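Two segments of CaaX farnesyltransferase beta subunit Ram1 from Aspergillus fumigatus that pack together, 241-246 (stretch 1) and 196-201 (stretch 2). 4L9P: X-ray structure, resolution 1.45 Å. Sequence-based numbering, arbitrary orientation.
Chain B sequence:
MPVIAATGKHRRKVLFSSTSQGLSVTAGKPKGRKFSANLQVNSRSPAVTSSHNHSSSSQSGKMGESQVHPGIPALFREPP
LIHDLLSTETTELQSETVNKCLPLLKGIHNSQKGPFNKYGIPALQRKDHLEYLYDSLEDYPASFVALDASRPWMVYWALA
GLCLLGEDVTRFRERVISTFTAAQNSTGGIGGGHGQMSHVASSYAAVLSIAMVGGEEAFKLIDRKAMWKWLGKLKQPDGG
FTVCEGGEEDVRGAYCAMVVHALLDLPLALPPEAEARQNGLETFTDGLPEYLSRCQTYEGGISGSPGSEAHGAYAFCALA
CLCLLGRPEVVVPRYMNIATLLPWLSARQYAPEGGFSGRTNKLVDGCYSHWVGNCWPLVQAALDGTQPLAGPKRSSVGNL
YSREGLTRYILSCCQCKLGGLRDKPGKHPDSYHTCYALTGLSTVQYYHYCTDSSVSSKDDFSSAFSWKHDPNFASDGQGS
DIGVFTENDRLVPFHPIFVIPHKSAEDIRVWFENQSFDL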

# COMPACT_ATOMS: atom_id res chain seq x y z
N PHE B 241 -6.33 -13.49 -2.50
CA PHE B 241 -7.72 -13.27 -2.08
C PHE B 241 -8.29 -12.10 -2.87
O PHE B 241 -7.63 -11.06 -3.06
CB PHE B 241 -7.77 -12.85 -0.60
CG PHE B 241 -7.45 -13.95 0.34
CD1 PHE B 241 -6.12 -14.28 0.63
CD2 PHE B 241 -8.49 -14.67 0.90
CE1 PHE B 241 -5.86 -15.35 1.55
CE2 PHE B 241 -8.23 -15.77 1.79
CZ PHE B 241 -6.92 -16.10 2.10
N THR B 242 -9.53 -12.25 -3.32
CA THR B 242 -10.27 -11.08 -3.78
C THR B 242 -10.77 -10.29 -2.60
O THR B 242 -10.80 -10.79 -1.47
CB THR B 242 -11.49 -11.53 -4.66
OG1 THR B 242 -12.24 -12.57 -3.98
CG2 THR B 242 -10.99 -12.06 -6.02
N VAL B 243 -11.15 -9.03 -2.84
CA VAL B 243 -11.56 -8.17 -1.73
C VAL B 243 -13.04 -8.33 -1.41
O VAL B 243 -13.50 -7.96 -0.32
CB VAL B 243 -11.22 -6.69 -1.99
CG1 VAL B 243 -9.65 -6.54 -2.11
CG2 VAL B 243 -11.91 -6.17 -3.30
N CYS B 244 -13.78 -8.90 -2.35
CA CYS B 244 -15.19 -9.19 -2.15
C CYS B 244 -15.56 -10.18 -3.24
O CYS B 244 -14.75 -10.39 -4.20
CB CYS B 244 -16.08 -7.92 -2.22
SG CYS B 244 -16.09 -7.07 -3.77
N GLU B 245 -16.74 -10.80 -3.12
CA GLU B 245 -17.11 -11.79 -4.15
C GLU B 245 -17.35 -11.06 -5.46
O GLU B 245 -18.18 -10.14 -5.54
CB GLU B 245 -18.39 -12.52 -3.74
CG GLU B 245 -18.09 -13.40 -2.51
CD GLU B 245 -19.34 -14.19 -2.12
OE1 GLU B 245 -19.66 -15.18 -2.81
OE2 GLU B 245 -20.00 -13.83 -1.13
N GLY B 246 -16.60 -11.43 -6.49
CA GLY B 246 -16.73 -10.73 -7.76
C GLY B 246 -15.83 -9.51 -7.87
O GLY B 246 -15.86 -8.85 -8.89
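Stretch 2, residues 196-201: QMSHVA

A single backbone hydrogen bond, made at the start of a helix, is the only direct one joining these two segments of Ram1. Val200 N donates to Val243 O at 2.8 Å with a nearly straight N-H...O angle of 164°. The example illustrates a general principle: the first amides of a helix have no carbonyl from a preceding turn to bond to, so they often find acceptors elsewhere. Here the N-cap residue supplies one and a loop remote in sequence another. His199 ND1 accepts from Ala201 N at 2.9 Å, while stretch 1 satisfies the amide of Val200.

Stretch 1 has no regular helix or strand. Stretch 2 approaches it as an extended loop, with His199 at phi/psi -141/141, and turns helical at Val200 (-65/-29). The two segments run in opposite directions: Val243 lies by Val200 (CA to CA 5.2 Å), Cys244 by His199 (CA to CA 4.7 Å), and Glu245 reaches back to Met197, its O 4.3 Å from Met197 SD.

Val243 is the hub. Its carbonyl oxygen also receives a CA-H...O contact from His199 CA at 3.3 Å and lies over one face of the imidazole. The t rotamer of His199 brings the ring close to the valine side chain, with NE2 3.5 Å from Val243 CG2, and Val243 CB meets Val200 CG2 at 3.9 Å. Cys244 points its CB toward stretch 2, 3.3 Å from Ser198 O; its SG stands 5.1 Å from the centroid of the His199 ring, in an oblique position.

Farther along, one water takes over the bridging. It donates to Ser198 O at 2.7 Å and accepts from Glu245 N at 2.9 Å, linking the backbones where they do not bond directly. At the other end, Val200 CG1 lies 4.1 Å from Thr242 O, a buried carbonyl left without a polar partner.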

# COMPACT_ATOMS: atom_id res chain seq x y z
N GLN B 196 -24.84 -3.35 1.68
CA GLN B 196 -23.63 -3.42 0.89
C GLN B 196 -23.03 -4.80 1.14
O GLN B 196 -23.03 -5.30 2.29
CB GLN B 196 -22.64 -2.30 1.28
CG GLN B 196 -23.22 -0.89 1.07
CD GLN B 196 -22.14 0.17 1.30
OE1 GLN B 196 -21.06 0.09 0.74
NE2 GLN B 196 -22.44 1.15 2.16
N MET B 197 -22.55 -5.43 0.08
CA MET B 197 -21.96 -6.74 0.26
C MET B 197 -20.68 -6.70 1.11
O MET B 197 -20.01 -5.66 1.27
CB MET B 197 -21.71 -7.42 -1.07
CG MET B 197 -20.66 -6.77 -1.81
SD MET B 197 -20.66 -7.13 -3.62
CE MET B 197 -22.13 -7.86 -3.90
N SER B 198 -20.33 -7.84 1.71
CA SER B 198 -19.14 -7.83 2.57
C SER B 198 -17.90 -7.56 1.77
O SER B 198 -17.77 -7.94 0.60
CB SER B 198 -19.04 -9.19 3.28
OG SER B 198 -20.18 -9.29 4.12
N HIS B 199 -16.95 -6.86 2.41
CA HIS B 199 -15.69 -6.50 1.72
C HIS B 199 -14.61 -6.66 2.77
O HIS B 199 -14.80 -6.29 3.96
CB HIS B 199 -15.82 -5.02 1.27
CG HIS B 199 -14.70 -4.53 0.38
ND1 HIS B 199 -13.39 -4.34 0.81
CD2 HIS B 199 -14.71 -4.18 -0.94
CE1 HIS B 199 -12.67 -3.86 -0.19
NE2 HIS B 199 -13.45 -3.74 -1.26
N VAL B 200 -13.46 -7.17 2.36
CA VAL B 200 -12.41 -7.39 3.36
C VAL B 200 -11.90 -6.10 4.01
O VAL B 200 -11.46 -6.14 5.17
CB VAL B 200 -11.17 -8.13 2.79
CG1 VAL B 200 -11.57 -9.42 2.28
CG2 VAL B 200 -10.42 -7.31 1.73
N ALA B 201 -11.93 -4.97 3.29
CA ALA B 201 -11.43 -3.72 3.91
C ALA B 201 -12.36 -3.20 4.98
O ALA B 201 -11.94 -2.73 6.04
CB ALA B 201 -11.16 -2.66 2.83
O HOH W 1 -18.30 -10.20 -0.77